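Local structure of protein ninB (Enterobacteria phage lambda, 1PC6) at residues R47-C52 and S71-F76; V60-R65 and T121-K126. The protein probably acts in phage genetic recombination, as a counterpart of the bacterial RecFOR proteins in initiating genetic exchange. All coordinates share one frame; numbering follows the deposited sequence.

Contact 1 of 2, residues R47-C52 and S71-F76. With BME (beta-mercaptoethanol), chain C.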
ATOM      1  N   ARG A  47      -1.032  11.486  -3.831  1.00 71.97           N
ATOM      2  CA  ARG A  47      -0.967  12.633  -2.928  1.00 69.09           C
ATOM      3  C   ARG A  47      -2.332  13.330  -2.862  1.00 66.84           C
ATOM      4  O   ARG A  47      -2.740  13.800  -1.794  1.00 66.67           O
ATOM      5  CB  ARG A  47       0.117  13.620  -3.386  1.00 68.89           C
ATOM      6  N   LYS A  48      -3.032  13.384  -4.000  1.00 63.14           N
ATOM      7  CA  LYS A  48      -4.351  14.005  -4.073  1.00 59.60           C
ATOM      8  C   LYS A  48      -5.379  13.139  -3.330  1.00 58.49           C
ATOM      9  O   LYS A  48      -6.122  13.647  -2.486  1.00 59.68           O
ATOM     10  CB  LYS A  48      -4.771  14.210  -5.538  1.00 56.55           C
ATOM     11  N   LEU A  49      -5.425  11.839  -3.627  1.00 56.29           N
ATOM     12  CA  LEU A  49      -6.364  10.939  -2.950  1.00 53.72           C
ATOM     13  C   LEU A  49      -6.253  11.044  -1.435  1.00 51.68           C
ATOM     14  O   LEU A  49      -7.247  11.215  -0.736  1.00 51.44           O
ATOM     15  CB  LEU A  49      -6.107   9.481  -3.336  1.00 55.71           C
ATOM     16  CG  LEU A  49      -6.735   8.427  -2.398  1.00 56.52           C
ATOM     17  CD1 LEU A  49      -8.137   8.049  -2.863  1.00 56.72           C
ATOM     18  CD2 LEU A  49      -5.861   7.188  -2.374  1.00 56.77           C
ATOM     19  N   TRP A  50      -5.036  10.931  -0.926  1.00 49.16           N
ATOM     20  CA  TRP A  50      -4.845  10.992   0.508  1.00 49.75           C
ATOM     21  C   TRP A  50      -5.033  12.350   1.125  1.00 48.99           C
ATOM     22  O   TRP A  50      -5.241  12.457   2.323  1.00 51.17           O
ATOM     23  CB  TRP A  50      -3.481  10.423   0.878  1.00 51.13           C
ATOM     24  CG  TRP A  50      -3.470   8.955   0.707  1.00 52.13           C
ATOM     25  CD1 TRP A  50      -2.990   8.262  -0.355  1.00 52.60           C
ATOM     26  CD2 TRP A  50      -4.101   7.999   1.561  1.00 51.88           C
ATOM     27  NE1 TRP A  50      -3.289   6.930  -0.225  1.00 53.64           N
ATOM     28  CE2 TRP A  50      -3.973   6.742   0.945  1.00 52.42           C
ATOM     29  CE3 TRP A  50      -4.770   8.086   2.786  1.00 51.48           C
ATOM     30  CZ2 TRP A  50      -4.489   5.576   1.510  1.00 52.73           C
ATOM     31  CZ3 TRP A  50      -5.282   6.932   3.345  1.00 51.74           C
ATOM     32  CH2 TRP A  50      -5.139   5.690   2.707  1.00 52.46           C
ATOM     33  N   ALA A  51      -4.954  13.395   0.319  1.00 48.85           N
ATOM     34  CA  ALA A  51      -5.161  14.733   0.850  1.00 48.83           C
ATOM     35  C   ALA A  51      -6.671  14.908   1.008  1.00 49.02           C
ATOM     36  O   ALA A  51      -7.129  15.576   1.933  1.00 47.86           O
ATOM     37  CB  ALA A  51      -4.600  15.771  -0.100  1.00 49.23           C
ATOM     38  N   CYS A  52      -7.429  14.294   0.097  1.00 48.37           N
ATOM     39  CA  CYS A  52      -8.891  14.342   0.123  1.00 49.40           C
ATOM     40  C   CYS A  52      -9.385  13.580   1.322  1.00 48.36           C
ATOM     41  O   CYS A  52     -10.091  14.121   2.174  1.00 49.81           O
ATOM     42  CB  CYS A  52      -9.482  13.680  -1.111  1.00 50.42           C
ATOM     43  SG  CYS A  52      -9.073  14.519  -2.605  1.00 58.39           S
ATOM     44  N   SER A  71      -9.926   4.483   6.850  1.00 51.56           N
ATOM     45  CA  SER A  71     -11.301   4.094   7.074  1.00 48.83           C
ATOM     46  C   SER A  71     -12.211   4.741   6.036  1.00 48.25           C
ATOM     47  O   SER A  71     -13.157   4.110   5.573  1.00 50.25           O
ATOM     48  CB  SER A  71     -11.740   4.497   8.486  1.00 49.44           C
ATOM     49  OG  SER A  71     -10.929   3.895   9.487  1.00 49.50           O
ATOM     50  N   TRP A  72     -11.942   5.994   5.667  1.00 45.99           N
ATOM     51  CA  TRP A  72     -12.769   6.670   4.668  1.00 41.83           C
ATOM     52  C   TRP A  72     -12.561   6.077   3.274  1.00 42.31           C
ATOM     53  O   TRP A  72     -13.471   6.113   2.440  1.00 41.70           O
ATOM     54  CB  TRP A  72     -12.489   8.176   4.634  1.00 39.93           C
ATOM     55  CG  TRP A  72     -13.331   8.997   5.582  1.00 39.50           C
ATOM     56  CD1 TRP A  72     -12.911   9.619   6.726  1.00 37.97           C
ATOM     57  CD2 TRP A  72     -14.731   9.287   5.464  1.00 37.50           C
ATOM     58  NE1 TRP A  72     -13.959  10.276   7.322  1.00 37.38           N
ATOM     59  CE2 TRP A  72     -15.087  10.089   6.567  1.00 37.84           C
ATOM     60  CE3 TRP A  72     -15.718   8.948   4.533  1.00 36.39           C
ATOM     61  CZ2 TRP A  72     -16.392  10.558   6.762  1.00 37.44           C
ATOM     62  CZ3 TRP A  72     -17.013   9.414   4.728  1.00 34.43           C
ATOM     63  CH2 TRP A  72     -17.338  10.211   5.834  1.00 34.15           C
ATOM     64  N   LYS A  73     -11.375   5.529   3.008  1.00 42.05           N
ATOM     65  CA  LYS A  73     -11.126   4.934   1.698  1.00 43.19           C
ATOM     66  C   LYS A  73     -12.072   3.746   1.546  1.00 42.84           C
ATOM     67  O   LYS A  73     -12.669   3.545   0.493  1.00 41.76           O
ATOM     68  CB  LYS A  73      -9.664   4.491   1.570  1.00 45.16           C
ATOM     69  CG  LYS A  73      -9.275   4.061   0.161  1.00 47.21           C
ATOM     70  CD  LYS A  73      -7.762   3.970  -0.013  1.00 52.43           C
ATOM     71  CE  LYS A  73      -7.127   2.737   0.645  1.00 55.23           C
ATOM     72  NZ  LYS A  73      -7.203   1.493  -0.183  1.00 56.82           N
ATOM     73  N   CYS A  74     -12.218   2.974   2.621  1.00 43.86           N
ATOM     74  CA  CYS A  74     -13.115   1.818   2.633  1.00 44.25           C
ATOM     75  C   CYS A  74     -14.546   2.216   2.285  1.00 42.78           C
ATOM     76  O   CYS A  74     -15.141   1.691   1.341  1.00 41.84           O
ATOM     77  CB  CYS A  74     -13.118   1.159   4.015  1.00 45.73           C
ATOM     78  SG  CYS A  74     -11.939  -0.162   4.229  1.00 51.37           S
ATOM     79  N   VAL A  75     -15.091   3.135   3.073  1.00 40.92           N
ATOM     80  CA  VAL A  75     -16.446   3.609   2.877  1.00 40.62           C
ATOM     81  C   VAL A  75     -16.637   4.054   1.436  1.00 42.07           C
ATOM     82  O   VAL A  75     -17.600   3.662   0.769  1.00 42.23           O
ATOM     83  CB  VAL A  75     -16.760   4.796   3.812  1.00 38.28           C
ATOM     84  CG1 VAL A  75     -18.225   5.181   3.689  1.00 37.12           C
ATOM     85  CG2 VAL A  75     -16.416   4.439   5.247  1.00 36.44           C
ATOM     86  N   PHE A  76     -15.717   4.873   0.949  1.00 43.09           N
ATOM     87  CA  PHE A  76     -15.837   5.347  -0.410  1.00 44.43           C
ATOM     88  C   PHE A  76     -15.717   4.203  -1.390  1.00 45.32           C
ATOM     89  O   PHE A  76     -16.540   4.077  -2.282  1.00 47.04           O
ATOM     90  CB  PHE A  76     -14.804   6.435  -0.702  1.00 42.63           C
ATOM     91  CG  PHE A  76     -15.189   7.782  -0.163  1.00 41.13           C
ATOM     92  CD1 PHE A  76     -16.365   8.394  -0.574  1.00 40.29           C
ATOM     93  CD2 PHE A  76     -14.390   8.427   0.778  1.00 41.30           C
ATOM     94  CE1 PHE A  76     -16.750   9.634  -0.052  1.00 42.89           C
ATOM     95  CE2 PHE A  76     -14.762   9.671   1.308  1.00 42.27           C
ATOM     96  CZ  PHE A  76     -15.945  10.274   0.893  1.00 41.79           C
TER
HETATM   97  C1  BME C 300     -10.140   0.554   0.026  1.00 85.41           C
HETATM   98  C2  BME C 300     -11.354  -0.289   0.448  1.00 84.47           C
HETATM   99  O1  BME C 300      -9.679   1.311   1.128  1.00 83.30           O
HETATM  100  S2  BME C 300     -10.888  -1.425   1.783  1.00 88.00           S

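Contact 2 of 2, residues V60-R65 and T121-K126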
ATOM      1  N   VAL A  60     -15.494  16.038   8.137  1.00 43.29           N
ATOM      2  CA  VAL A  60     -16.841  15.516   8.280  1.00 44.70           C
ATOM      3  C   VAL A  60     -16.964  14.298   9.209  1.00 48.22           C
ATOM      4  O   VAL A  60     -16.202  13.331   9.100  1.00 50.78           O
ATOM      5  CB  VAL A  60     -17.432  15.227   6.872  1.00 40.97           C
ATOM      6  CG1 VAL A  60     -16.628  15.983   5.823  1.00 38.45           C
ATOM      7  CG2 VAL A  60     -17.435  13.758   6.578  1.00 40.47           C
ATOM      8  N   GLU A  61     -17.905  14.345  10.148  1.00 49.25           N
ATOM      9  CA  GLU A  61     -18.060  13.205  11.034  1.00 50.14           C
ATOM     10  C   GLU A  61     -19.143  12.277  10.525  1.00 49.19           C
ATOM     11  O   GLU A  61     -20.240  12.711  10.173  1.00 48.88           O
ATOM     12  CB  GLU A  61     -18.382  13.638  12.454  1.00 53.28           C
ATOM     13  CG  GLU A  61     -19.806  14.042  12.689  1.00 59.55           C
ATOM     14  CD  GLU A  61     -20.311  13.511  14.014  1.00 63.52           C
ATOM     15  OE1 GLU A  61     -19.598  13.691  15.039  1.00 62.99           O
ATOM     16  OE2 GLU A  61     -21.418  12.914  14.022  1.00 66.63           O
ATOM     17  N   TRP A  62     -18.814  10.991  10.494  1.00 48.15           N
ATOM     18  CA  TRP A  62     -19.714   9.959  10.018  1.00 46.84           C
ATOM     19  C   TRP A  62     -20.507   9.310  11.135  1.00 49.14           C
ATOM     20  O   TRP A  62     -19.959   8.540  11.932  1.00 50.02           O
ATOM     21  CB  TRP A  62     -18.928   8.874   9.311  1.00 42.90           C
ATOM     22  CG  TRP A  62     -19.750   8.032   8.409  1.00 41.58           C
ATOM     23  CD1 TRP A  62     -19.742   6.670   8.335  1.00 43.77           C
ATOM     24  CD2 TRP A  62     -20.588   8.485   7.339  1.00 40.46           C
ATOM     25  NE1 TRP A  62     -20.511   6.244   7.272  1.00 42.53           N
ATOM     26  CE2 TRP A  62     -21.041   7.340   6.646  1.00 40.19           C
ATOM     27  CE3 TRP A  62     -20.995   9.743   6.894  1.00 39.42           C
ATOM     28  CZ2 TRP A  62     -21.876   7.416   5.539  1.00 38.84           C
ATOM     29  CZ3 TRP A  62     -21.825   9.818   5.791  1.00 39.36           C
ATOM     30  CH2 TRP A  62     -22.256   8.659   5.126  1.00 38.78           C
ATOM     31  N   HIS A  63     -21.798   9.624  11.178  1.00 50.61           N
ATOM     32  CA  HIS A  63     -22.710   9.046  12.158  1.00 52.08           C
ATOM     33  C   HIS A  63     -22.132   8.890  13.565  1.00 53.51           C
ATOM     34  O   HIS A  63     -22.026   7.774  14.089  1.00 53.21           O
ATOM     35  CB  HIS A  63     -23.215   7.676  11.665  1.00 50.14           C
ATOM     36  CG  HIS A  63     -23.916   7.718  10.340  1.00 48.67           C
ATOM     37  ND1 HIS A  63     -25.280   7.574  10.215  1.00 48.76           N
ATOM     38  CD2 HIS A  63     -23.439   7.879   9.082  1.00 49.53           C
ATOM     39  CE1 HIS A  63     -25.611   7.644   8.937  1.00 49.79           C
ATOM     40  NE2 HIS A  63     -24.513   7.828   8.228  1.00 47.42           N
ATOM     41  N   GLY A  64     -21.748  10.005  14.174  1.00 55.52           N
ATOM     42  CA  GLY A  64     -21.237   9.942  15.531  1.00 58.79           C
ATOM     43  C   GLY A  64     -19.751   9.772  15.794  1.00 60.20           C
ATOM     44  O   GLY A  64     -19.331   9.864  16.949  1.00 61.10           O
ATOM     45  N   ARG A  65     -18.948   9.511  14.772  1.00 61.00           N
ATOM     46  CA  ARG A  65     -17.520   9.368  15.017  1.00 62.21           C
ATOM     47  C   ARG A  65     -16.631   9.796  13.856  1.00 60.25           C
ATOM     48  O   ARG A  65     -17.043   9.794  12.699  1.00 60.36           O
ATOM     49  CB  ARG A  65     -17.186   7.928  15.443  1.00 66.39           C
ATOM     50  CG  ARG A  65     -17.194   6.873  14.344  1.00 69.95           C
ATOM     51  CD  ARG A  65     -16.811   5.518  14.942  1.00 74.65           C
ATOM     52  NE  ARG A  65     -16.149   4.636  13.980  1.00 80.15           N
ATOM     53  CZ  ARG A  65     -15.691   3.415  14.263  1.00 81.28           C
ATOM     54  NH1 ARG A  65     -15.827   2.922  15.489  1.00 82.83           N
ATOM     55  NH2 ARG A  65     -15.088   2.687  13.322  1.00 81.30           N
ATOM     56  N   THR A 121     -17.657  17.942  -1.417  1.00 44.26           N
ATOM     57  CA  THR A 121     -18.183  19.169  -1.955  1.00 44.74           C
ATOM     58  C   THR A 121     -19.509  19.572  -1.344  1.00 47.12           C
ATOM     59  O   THR A 121     -19.667  20.696  -0.877  1.00 48.30           O
ATOM     60  CB  THR A 121     -18.345  19.030  -3.439  1.00 44.32           C
ATOM     61  OG1 THR A 121     -17.050  18.864  -4.015  1.00 45.65           O
ATOM     62  CG2 THR A 121     -19.000  20.244  -4.017  1.00 43.48           C
ATOM     63  N   GLU A 122     -20.473  18.667  -1.346  1.00 49.33           N
ATOM     64  CA  GLU A 122     -21.761  19.011  -0.771  1.00 52.18           C
ATOM     65  C   GLU A 122     -21.707  19.071   0.742  1.00 52.74           C
ATOM     66  O   GLU A 122     -22.687  19.444   1.380  1.00 52.94           O
ATOM     67  CB  GLU A 122     -22.845  18.026  -1.215  1.00 53.80           C
ATOM     68  CG  GLU A 122     -22.522  16.572  -0.995  1.00 57.75           C
ATOM     69  CD  GLU A 122     -23.697  15.668  -1.336  1.00 60.45           C
ATOM     70  OE1 GLU A 122     -24.234  15.771  -2.459  1.00 61.88           O
ATOM     71  OE2 GLU A 122     -24.085  14.846  -0.477  1.00 64.67           O
ATOM     72  N   ARG A 123     -20.560  18.715   1.317  1.00 54.21           N
ATOM     73  CA  ARG A 123     -20.397  18.752   2.775  1.00 54.35           C
ATOM     74  C   ARG A 123     -19.702  20.035   3.226  1.00 54.00           C
ATOM     75  O   ARG A 123     -19.499  20.243   4.422  1.00 55.51           O
ATOM     76  CB  ARG A 123     -19.586  17.544   3.281  1.00 55.09           C
ATOM     77  CG  ARG A 123     -20.179  16.181   2.971  1.00 55.72           C
ATOM     78  CD  ARG A 123     -21.549  16.034   3.563  1.00 58.03           C
ATOM     79  NE  ARG A 123     -22.332  15.061   2.816  1.00 62.45           N
ATOM     80  CZ  ARG A 123     -22.699  13.875   3.285  1.00 64.96           C
ATOM     81  NH1 ARG A 123     -22.352  13.507   4.513  1.00 66.77           N
ATOM     82  NH2 ARG A 123     -23.414  13.056   2.520  1.00 65.06           N
ATOM     83  N   GLY A 124     -19.333  20.885   2.273  1.00 52.47           N
ATOM     84  CA  GLY A 124     -18.675  22.135   2.619  1.00 52.94           C
ATOM     85  C   GLY A 124     -17.231  21.937   3.025  1.00 52.17           C
ATOM     86  O   GLY A 124     -16.627  22.749   3.739  1.00 51.67           O
ATOM     87  N   VAL A 125     -16.675  20.832   2.561  1.00 51.50           N
ATOM     88  CA  VAL A 125     -15.300  20.498   2.864  1.00 51.23           C
ATOM     89  C   VAL A 125     -14.345  21.495   2.205  1.00 52.28           C
ATOM     90  O   VAL A 125     -14.454  21.776   1.008  1.00 52.98           O
ATOM     91  CB  VAL A 125     -14.960  19.054   2.372  1.00 47.88           C
ATOM     92  CG1 VAL A 125     -13.460  18.813   2.457  1.00 45.43           C
ATOM     93  CG2 VAL A 125     -15.708  18.024   3.200  1.00 43.42           C
ATOM     94  N   LYS A 126     -13.430  22.048   2.995  1.00 52.41           N
ATOM     95  CA  LYS A 126     -12.430  22.963   2.467  1.00 52.02           C
ATOM     96  C   LYS A 126     -11.253  22.068   2.091  1.00 51.01           C
ATOM     97  O   LYS A 126     -10.708  21.374   2.946  1.00 50.76           O
ATOM     98  CB  LYS A 126     -11.996  23.970   3.532  1.00 53.74           C
ATOM     99  CG  LYS A 126     -10.908  24.922   3.047  1.00 56.47           C
ATOM    100  CD  LYS A 126     -10.328  25.781   4.171  1.00 58.40           C
ATOM    101  CE  LYS A 126      -9.096  26.564   3.700  1.00 57.94           C
ATOM    102  NZ  LYS A 126      -9.374  27.395   2.488  1.00 58.64           N
TER

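Contact 1 of 2, residues R47-C52 and S71-F76
Lys73 and Trp50 are brought together by different first torsions: Lys73 sends CG anti to its own N (chi1 -171°), whereas Trp50 has CG anti to its carbonyl carbon (chi1 -72°), and its indole is carried across toward the lysine chain. The six-membered end of the indole does the touching, with Trp50 CZ2 lying 4.0 Å from Lys73 CD and CH2 close to CE of the same lysine. The lysine methylenes come at the ring obliquely. Leu49 also touches this chain, its CD2 4.4 Å from Lys73 CD. This leucine methyl lies as well over one face of the Trp50 ring, displaced from the ring centre, so the two side chains touch each other as well as the lysine.

The two segments belong to helices 43-59 and 69-80, which form a sparse helix-helix contact here: the closest CA atoms, those of Trp50 and Lys73, are 8.8 Å apart, and the buried surface is 109 Å². Leu49 also packs on Ile116 of helix 106-122, while Phe76 touches Leu53 of helix 43-59 and Leu112 and Leu115 of helix 106-122, so helices 43-59, 69-80 and 106-122 pack together here.

Toward its far end the Lys73 chain is bent about its CG-CD and CD-CE bonds, and its NZ is hydrogen-bonded to Thr101 OG1. Lys73 NZ also makes a weak hydrogen bond of 2.8 Å to O1 of a beta-mercaptoethanol, probably from the crystallisation liquor. That molecule is recorded as covalently joined to Cys74, although the modelled separation of 2.9 Å between Cys74 SG and its S2 is longer than a normal disulfide, so its geometry is doubtful.

Contact 2 of 2, residues V60-R65 and T121-K126
Val60 packs against Val125 through one methyl from each, Val60 CG1 and Val125 CG2 being 3.4 Å apart, with the two side chains crossing at about a right angle. Val60 follows the end of helix 43-59, and the partner segment 121-126 carries the end of helix 106-122, which closes in a Schellman motif: Gly124 has a positive phi of 75°, and its N bonds back to Thr121 O at 3.2 Å. The chain thus turns out of the helix just before Val125, which also rests on Asp55 and Gln59 of helix 43-59.

The second meeting is between Trp62 and Arg123. Arg123 is bent at chi2 (-59°), and Arg123 NH1 reaches the rim of the indole near the ring plane, 3.9 Å from Trp62 CZ3; ring and guanidinium planes are 30° apart. This is an approach at the ring edge, without the overlap of a cation-pi stack. Glu122 OE2 forms a long salt bridge with Arg123 NH2 at 3.6 Å, lying in the guanidinium plane.

Trp62 begins a type I' turn ending at Arg65, and its NE1 is bonded to Pro87 O of the second subunit. His63 CD2 covers the centre of one indole face. Within the turn Gly64 N donates over 2.9 Å to OE2 of Glu61, the residue just before it, meeting that oxygen from above the carboxylate plane.

How the contacts relate
Contacts 1 and 2 have centres 13 Å apart and join parts of the same helical region in alternating chain order: helix 43-59 supplies a segment of contact 1 and leads into the loop of contact 2. Trp72 bridges them directly. Trp72 CZ2 lies 3.4 Å from Val60 CG2, and Trp72 CH2 lies 3.8 Å from Trp62 CE3, where the two indole planes meet at about 60°. Both contacts also border the second subunit: Cys74 and Val75 pack on its Val96 and Leu89, while Arg65 forms a salt bridge with its Asp84. The bound beta-mercaptoethanol belongs to contact 1, where it adjoins Lys73 and Cys74.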